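Local coordinates for chitin elicitor-binding protein (Oryza sativa subsp. japonica, PDB 5JCD) that perceives chitin oligosaccharides from fungal cell walls at the rice cell surface and helps pass the defence signal on, with this chain being part of its chitin-binding region, at residues I17-P22 and G28-R33; D137-S142 and L172-I177. All blocks are in the same frame, centred on the assembly; numbering follows the deposited sequence.

Contact 1: residues I17-P22 and G28-R33; sequences ILYTSP and GNLVAR. With NAG (2-acetamido-2-deoxy-beta-D-glucopyranose), chain E.
In the first strand-helix-helix-strand unit of the chain, counting its main elements, Tyr19 near the end of strand 12-20 meets Leu30 and Arg33, which lie one turn apart on helix 27-34. The tyrosine ring is carried toward the helix with CG anti to the backbone N (chi1 -176°). Leu30 sends one branch to it: Leu30 CD2 comes obliquely to Tyr19 CE2 at 3.8 Å and lies almost as near Tyr19 CD2, so the methyl lies alongside the CD2-CE2 flank of the ring. Arg33 approaches at about a right angle to the tyrosine side chain, its chain bent at chi3. Its NH1 lies at the ring's edge, 2.8 Å from Tyr19 OH, but the N-H...O angle of 119° makes this a weak hydrogen bond, and the arginine is poorly ordered. The ring and guanidinium planes stand 73° apart. A firmer hold on the hydroxyl comes from the neighbouring LysM domain, where Val100 O accepts its proton, while Phe34 packs edge-to-face with the ring. A phenylalanine here would probably leave the Val100 carbonyl without this donor, and Arg33 without the oxygen that NH1 approaches, although the ring packing could remain. Past the strand, Pro22 only brushes the arginine, CD lying 4.2 Å from Arg33 NH1. Its carbonyl looks to a sugar instead: the NAG O6 hydroxyl donates to Pro22 O at 2.7 Å. This sugar is probably the glycan on Asn61, a known glycosylation site; Pro22 also belongs to the chitin-binding site. Strand 63-72 pairs antiparallel with strand 12-20, and helix 39-45 lies against Leu30, an order consistent with a LysM-like fold, as in the two LysM domains that follow.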
loop_
_atom_site.group_PDB
_atom_site.type_symbol
_atom_site.label_atom_id
_atom_site.label_comp_id
_atom_site.label_asym_id
_atom_site.label_seq_id
_atom_site.Cartn_x
_atom_site.Cartn_y
_atom_site.Cartn_z
ATOM N N ILE A 17 3.415 -1.610 0.256
ATOM C CA ILE A 17 3.145 -0.201 0.540
ATOM C C ILE A 17 4.267 0.326 1.412
ATOM O O ILE A 17 4.805 -0.399 2.243
ATOM C CB ILE A 17 1.787 0.039 1.288
ATOM C CG1 ILE A 17 1.762 -0.728 2.628
ATOM C CG2 ILE A 17 0.595 -0.323 0.399
ATOM C CD1 ILE A 17 0.482 -0.504 3.525
ATOM N N LEU A 18 4.617 1.593 1.243
ATOM C CA LEU A 18 5.508 2.219 2.210
ATOM C C LEU A 18 4.589 2.781 3.299
ATOM O O LEU A 18 3.900 3.789 3.103
ATOM C CB LEU A 18 6.362 3.310 1.562
ATOM C CG LEU A 18 7.358 3.973 2.509
ATOM C CD1 LEU A 18 8.425 2.959 2.982
ATOM C CD2 LEU A 18 8.004 5.223 1.910
ATOM N N TYR A 19 4.536 2.100 4.435
ATOM C CA TYR A 19 3.549 2.435 5.466
ATOM C C TYR A 19 4.070 3.473 6.434
ATOM O O TYR A 19 5.170 3.334 6.963
ATOM C CB TYR A 19 3.137 1.169 6.232
ATOM C CG TYR A 19 2.056 1.374 7.268
ATOM C CD1 TYR A 19 0.783 1.794 6.891
ATOM C CD2 TYR A 19 2.283 1.093 8.614
ATOM C CE1 TYR A 19 -0.228 1.955 7.814
ATOM C CE2 TYR A 19 1.271 1.255 9.552
ATOM C CZ TYR A 19 0.019 1.690 9.137
ATOM O OH TYR A 19 -0.999 1.870 10.028
ATOM N N THR A 20 3.266 4.515 6.667
ATOM C CA THR A 20 3.589 5.516 7.676
ATOM C C THR A 20 2.839 5.135 8.923
ATOM O O THR A 20 1.604 5.133 8.934
ATOM C CB THR A 20 3.180 6.942 7.259
ATOM O OG1 THR A 20 3.886 7.320 6.068
ATOM C CG2 THR A 20 3.502 7.935 8.385
ATOM N N SER A 21 3.578 4.771 9.962
ATOM C CA SER A 21 2.946 4.276 11.193
ATOM C C SER A 21 2.310 5.421 12.002
ATOM O O SER A 21 3.016 6.313 12.465
ATOM C CB SER A 21 3.981 3.538 12.042
ATOM O OG SER A 21 3.398 2.999 13.210
ATOM N N PRO A 22 0.977 5.388 12.187
ATOM C CA PRO A 22 0.316 6.474 12.914
ATOM C C PRO A 22 0.856 6.588 14.339
ATOM O O PRO A 22 0.982 7.699 14.857
ATOM C CB PRO A 22 -1.156 6.056 12.918
ATOM C CG PRO A 22 -1.300 5.092 11.746
ATOM C CD PRO A 22 0.021 4.358 11.735
ATOM N N GLY A 28 6.505 -6.677 15.184
ATOM C CA GLY A 28 5.582 -7.749 15.547
ATOM C C GLY A 28 4.124 -7.357 15.412
ATOM O O GLY A 28 3.307 -8.130 14.909
ATOM N N ASN A 29 3.784 -6.152 15.872
ATOM C CA ASN A 29 2.418 -5.651 15.731
ATOM C C ASN A 29 1.979 -5.411 14.290
ATOM O O ASN A 29 0.819 -5.639 13.923
ATOM C CB ASN A 29 2.235 -4.364 16.511
ATOM C CG ASN A 29 2.025 -4.607 17.962
ATOM O OD1 ASN A 29 2.701 -4.027 18.806
ATOM N ND2 ASN A 29 1.084 -5.480 18.276
ATOM N N LEU A 30 2.909 -4.911 13.488
ATOM C CA LEU A 30 2.652 -4.662 12.081
ATOM C C LEU A 30 2.376 -5.995 11.400
ATOM O O LEU A 30 1.416 -6.129 10.643
ATOM C CB LEU A 30 3.855 -3.936 11.450
ATOM C CG LEU A 30 3.978 -2.463 11.847
ATOM C CD1 LEU A 30 5.252 -1.801 11.315
ATOM C CD2 LEU A 30 2.767 -1.748 11.311
ATOM N N VAL A 31 3.203 -6.989 11.707
ATOM C CA VAL A 31 3.004 -8.342 11.192
ATOM C C VAL A 31 1.601 -8.816 11.518
ATOM O O VAL A 31 0.943 -9.441 10.688
ATOM C CB VAL A 31 4.019 -9.338 11.769
ATOM C CG1 VAL A 31 3.652 -10.768 11.374
ATOM C CG2 VAL A 31 5.421 -8.986 11.315
ATOM N N ALA A 32 1.161 -8.510 12.737
ATOM C CA ALA A 32 -0.176 -8.865 13.195
ATOM C C ALA A 32 -1.311 -8.062 12.540
ATOM O O ALA A 32 -2.280 -8.646 12.055
ATOM C CB ALA A 32 -0.258 -8.747 14.718
ATOM N N ARG A 33 -1.197 -6.738 12.511
ATOM C CA ARG A 33 -2.254 -5.911 11.927
ATOM C C ARG A 33 -2.413 -6.236 10.443
ATOM O O ARG A 33 -3.516 -6.277 9.904
ATOM C CB ARG A 33 -1.931 -4.414 12.077
ATOM C CG ARG A 33 -2.857 -3.447 11.281
ATOM C CD ARG A 33 -2.408 -1.977 11.437
ATOM N NE ARG A 33 -1.871 -1.755 12.774
ATOM C CZ ARG A 33 -1.120 -0.722 13.133
ATOM N NH1 ARG A 33 -0.794 0.220 12.254
ATOM N NH2 ARG A 33 -0.678 -0.643 14.380
HETATM C C1 NAG E . 3.885 11.909 15.118
HETATM C C2 NAG E . 3.624 13.369 14.740
HETATM C C3 NAG E . 2.633 14.063 15.663
HETATM C C4 NAG E . 1.386 13.212 15.909
HETATM C C5 NAG E . 1.777 11.785 16.264
HETATM C C6 NAG E . 0.528 10.918 16.280
HETATM C C7 NAG E . 5.520 14.302 13.562
HETATM C C8 NAG E . 6.890 14.883 13.698
HETATM N N2 NAG E . 4.883 14.089 14.703
HETATM O O3 NAG E . 2.233 15.229 14.988
HETATM O O4 NAG E . 0.564 13.763 16.933
HETATM O O5 NAG E . 2.678 11.221 15.323
HETATM O O6 NAG E . 0.840 9.643 16.784
HETATM O O7 NAG E . 5.035 14.043 12.460
#

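Contact 2: residues D137-S142 and L172-I177; sequences DKEEGS and LTRNKI
Arg174, at the last turn of helix 168-174, forms a salt bridge with Asp137 through a single carboxylate oxygen. NH2 gives the straighter bond, 3.1 Å to Asp137 OD2 with an N-H...O angle of 159°, and NH1 reaches the same oxygen more weakly at 3.4 Å. Arg174 leaves the helix with CG anti to the backbone N (chi1 -178°) and then bends at chi2, which carries the guanidinium to Asp137. Asp137 OD2 lies in the guanidinium plane, but NH2 meets it on the anti side of the carboxylate and somewhat out of that group's plane; the carboxylate and guanidinium planes stand 74° apart. The other oxygen, OD1, accepts from Ala6 N. Arg174 NE also pairs with Asp190, and the backbone N of Asp190 donates to Asn175 OD1. Glu139 runs past Arg174 in the opposite direction, bringing OE2 within 3.8 Å of Arg174 CD. A water may join Glu139 OE2 to Arg174 NH1, though its approach to the glutamate is suspiciously short. Asp137 and Glu139 lie in the loop after strand 133-134, where a type I' turn from Glu139 to Ser142 reverses the chain. Across the contact, a Schellman motif ends helix 168-174, the later of the two helices in the second LysM domain: Lys176 takes the positive phi, and Ile177 N bonds to Leu172 O at 3.0 Å.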
loop_
_atom_site.group_PDB
_atom_site.type_symbol
_atom_site.label_atom_id
_atom_site.label_comp_id
_atom_site.label_asym_id
_atom_site.label_seq_id
_atom_site.Cartn_x
_atom_site.Cartn_y
_atom_site.Cartn_z
ATOM N N ASP A 137 1.871 -5.592 -13.291
ATOM C CA ASP A 137 2.281 -5.173 -14.640
ATOM C C ASP A 137 3.783 -5.062 -14.647
ATOM O O ASP A 137 4.374 -4.664 -13.649
ATOM C CB ASP A 137 1.744 -3.789 -15.023
ATOM C CG ASP A 137 0.253 -3.775 -15.322
ATOM O OD1 ASP A 137 -0.298 -4.817 -15.735
ATOM O OD2 ASP A 137 -0.367 -2.707 -15.125
ATOM N N LYS A 138 4.390 -5.422 -15.773
ATOM C CA LYS A 138 5.797 -5.143 -16.018
ATOM C C LYS A 138 5.984 -3.660 -16.377
ATOM O O LYS A 138 5.024 -2.953 -16.713
ATOM C CB LYS A 138 6.304 -6.028 -17.155
ATOM C CG LYS A 138 6.469 -7.500 -16.746
ATOM C CD LYS A 138 6.746 -8.419 -17.928
ATOM C CE LYS A 138 6.726 -9.896 -17.486
ATOM N NZ LYS A 138 8.067 -10.559 -17.432
ATOM N N GLU A 139 7.212 -3.178 -16.262
ATOM C CA GLU A 139 7.524 -1.820 -16.681
ATOM C C GLU A 139 8.406 -1.857 -17.936
ATOM O O GLU A 139 9.608 -2.160 -17.864
ATOM C CB GLU A 139 8.198 -1.035 -15.551
ATOM C CG GLU A 139 8.373 0.452 -15.853
ATOM C CD GLU A 139 7.073 1.105 -16.289
ATOM O OE1 GLU A 139 7.123 2.066 -17.085
ATOM O OE2 GLU A 139 5.997 0.668 -15.829
ATOM N N GLU A 140 7.789 -1.558 -19.078
ATOM C CA GLU A 140 8.451 -1.644 -20.375
ATOM C C GLU A 140 9.148 -2.998 -20.566
ATOM O O GLU A 140 10.334 -3.059 -20.919
ATOM C CB GLU A 140 9.440 -0.488 -20.559
ATOM C CG GLU A 140 9.049 0.494 -21.678
ATOM C CD GLU A 140 8.519 1.832 -21.169
ATOM O OE1 GLU A 140 9.332 2.709 -20.796
ATOM O OE2 GLU A 140 7.279 2.013 -21.155
ATOM N N GLY A 141 8.410 -4.080 -20.308
ATOM C CA GLY A 141 8.915 -5.426 -20.525
ATOM C C GLY A 141 9.749 -6.024 -19.398
ATOM O O GLY A 141 10.094 -7.215 -19.433
ATOM N N SER A 142 10.068 -5.220 -18.385
ATOM C CA SER A 142 10.887 -5.710 -17.277
ATOM C C SER A 142 10.042 -6.018 -16.044
ATOM O O SER A 142 8.978 -5.432 -15.838
ATOM C CB SER A 142 11.949 -4.692 -16.888
ATOM O OG SER A 142 13.016 -4.688 -17.799
ATOM N N LEU A 172 6.201 9.339 -14.073
ATOM C CA LEU A 172 5.148 10.212 -14.608
ATOM C C LEU A 172 4.150 9.524 -15.526
ATOM O O LEU A 172 2.949 9.762 -15.418
ATOM C CB LEU A 172 5.769 11.406 -15.338
ATOM C CG LEU A 172 6.521 12.326 -14.373
ATOM C CD1 LEU A 172 7.357 13.412 -15.073
ATOM C CD2 LEU A 172 5.574 12.897 -13.330
ATOM N N THR A 173 4.619 8.645 -16.408
ATOM C CA THR A 173 3.682 7.962 -17.306
ATOM C C THR A 173 2.896 6.892 -16.560
ATOM O O THR A 173 1.711 6.692 -16.796
ATOM C CB THR A 173 4.384 7.324 -18.523
ATOM O OG1 THR A 173 5.252 6.277 -18.080
ATOM C CG2 THR A 173 5.186 8.370 -19.286
ATOM N N ARG A 174 3.585 6.161 -15.697
ATOM C CA ARG A 174 2.939 5.135 -14.902
ATOM C C ARG A 174 1.820 5.757 -14.067
ATOM O O ARG A 174 0.767 5.165 -13.874
ATOM C CB ARG A 174 3.967 4.436 -13.998
ATOM C CG ARG A 174 3.401 3.306 -13.162
ATOM C CD ARG A 174 2.951 2.168 -14.042
ATOM N NE ARG A 174 2.027 1.277 -13.360
ATOM C CZ ARG A 174 1.436 0.237 -13.933
ATOM N NH1 ARG A 174 1.682 -0.052 -15.204
ATOM N NH2 ARG A 174 0.606 -0.521 -13.227
ATOM N N ASN A 175 2.033 6.967 -13.565
ATOM C CA ASN A 175 0.994 7.540 -12.736
ATOM C C ASN A 175 0.099 8.571 -13.405
ATOM O O ASN A 175 -0.669 9.241 -12.731
ATOM C CB ASN A 175 1.612 8.074 -11.454
ATOM C CG ASN A 175 2.122 6.951 -10.569
ATOM O OD1 ASN A 175 1.337 6.325 -9.866
ATOM N ND2 ASN A 175 3.437 6.694 -10.596
ATOM N N LYS A 176 0.199 8.667 -14.732
ATOM C CA LYS A 176 -0.561 9.621 -15.540
ATOM C C LYS A 176 -0.535 11.031 -14.953
ATOM O O LYS A 176 -1.567 11.626 -14.691
ATOM C CB LYS A 176 -1.999 9.154 -15.763
ATOM C CG LYS A 176 -2.120 7.705 -16.153
ATOM C CD LYS A 176 -3.577 7.309 -16.173
ATOM C CE LYS A 176 -3.776 5.848 -16.537
ATOM N NZ LYS A 176 -4.021 5.031 -15.297
ATOM N N ILE A 177 0.660 11.550 -14.740
ATOM C CA ILE A 177 0.832 12.879 -14.188
ATOM C C ILE A 177 1.255 13.817 -15.303
ATOM O O ILE A 177 2.387 13.748 -15.788
ATOM C CB ILE A 177 1.901 12.875 -13.071
ATOM C CG1 ILE A 177 1.374 12.157 -11.828
ATOM C CG2 ILE A 177 2.329 14.278 -12.694
ATOM C CD1 ILE A 177 2.485 11.833 -10.825
HETATM O O HOH W 1 3.849 1.054 -16.833
HETATM O O HOH W 2 5.524 3.863 -17.187
#

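Contact 1 is partly buried, with Tyr19 and Leu30 inside the unit, whereas contact 2 lies on the surface; their centres are 27 Å apart, on opposite sides of the chain's centre. Contact 1 sets a helix against a strand, contact 2 a helix end against a loop, and the chemistry differs too: apolar and aromatic packing with one weak polar edge in contact 1, ionic pairing in contact 2. They share no helix or strand. A sheet still connects them, since strand 12-20, which carries contact 1, runs parallel to strand 145-150, the strand that follows loop 137-142, and Leu18 is backbone-bonded to Ala148.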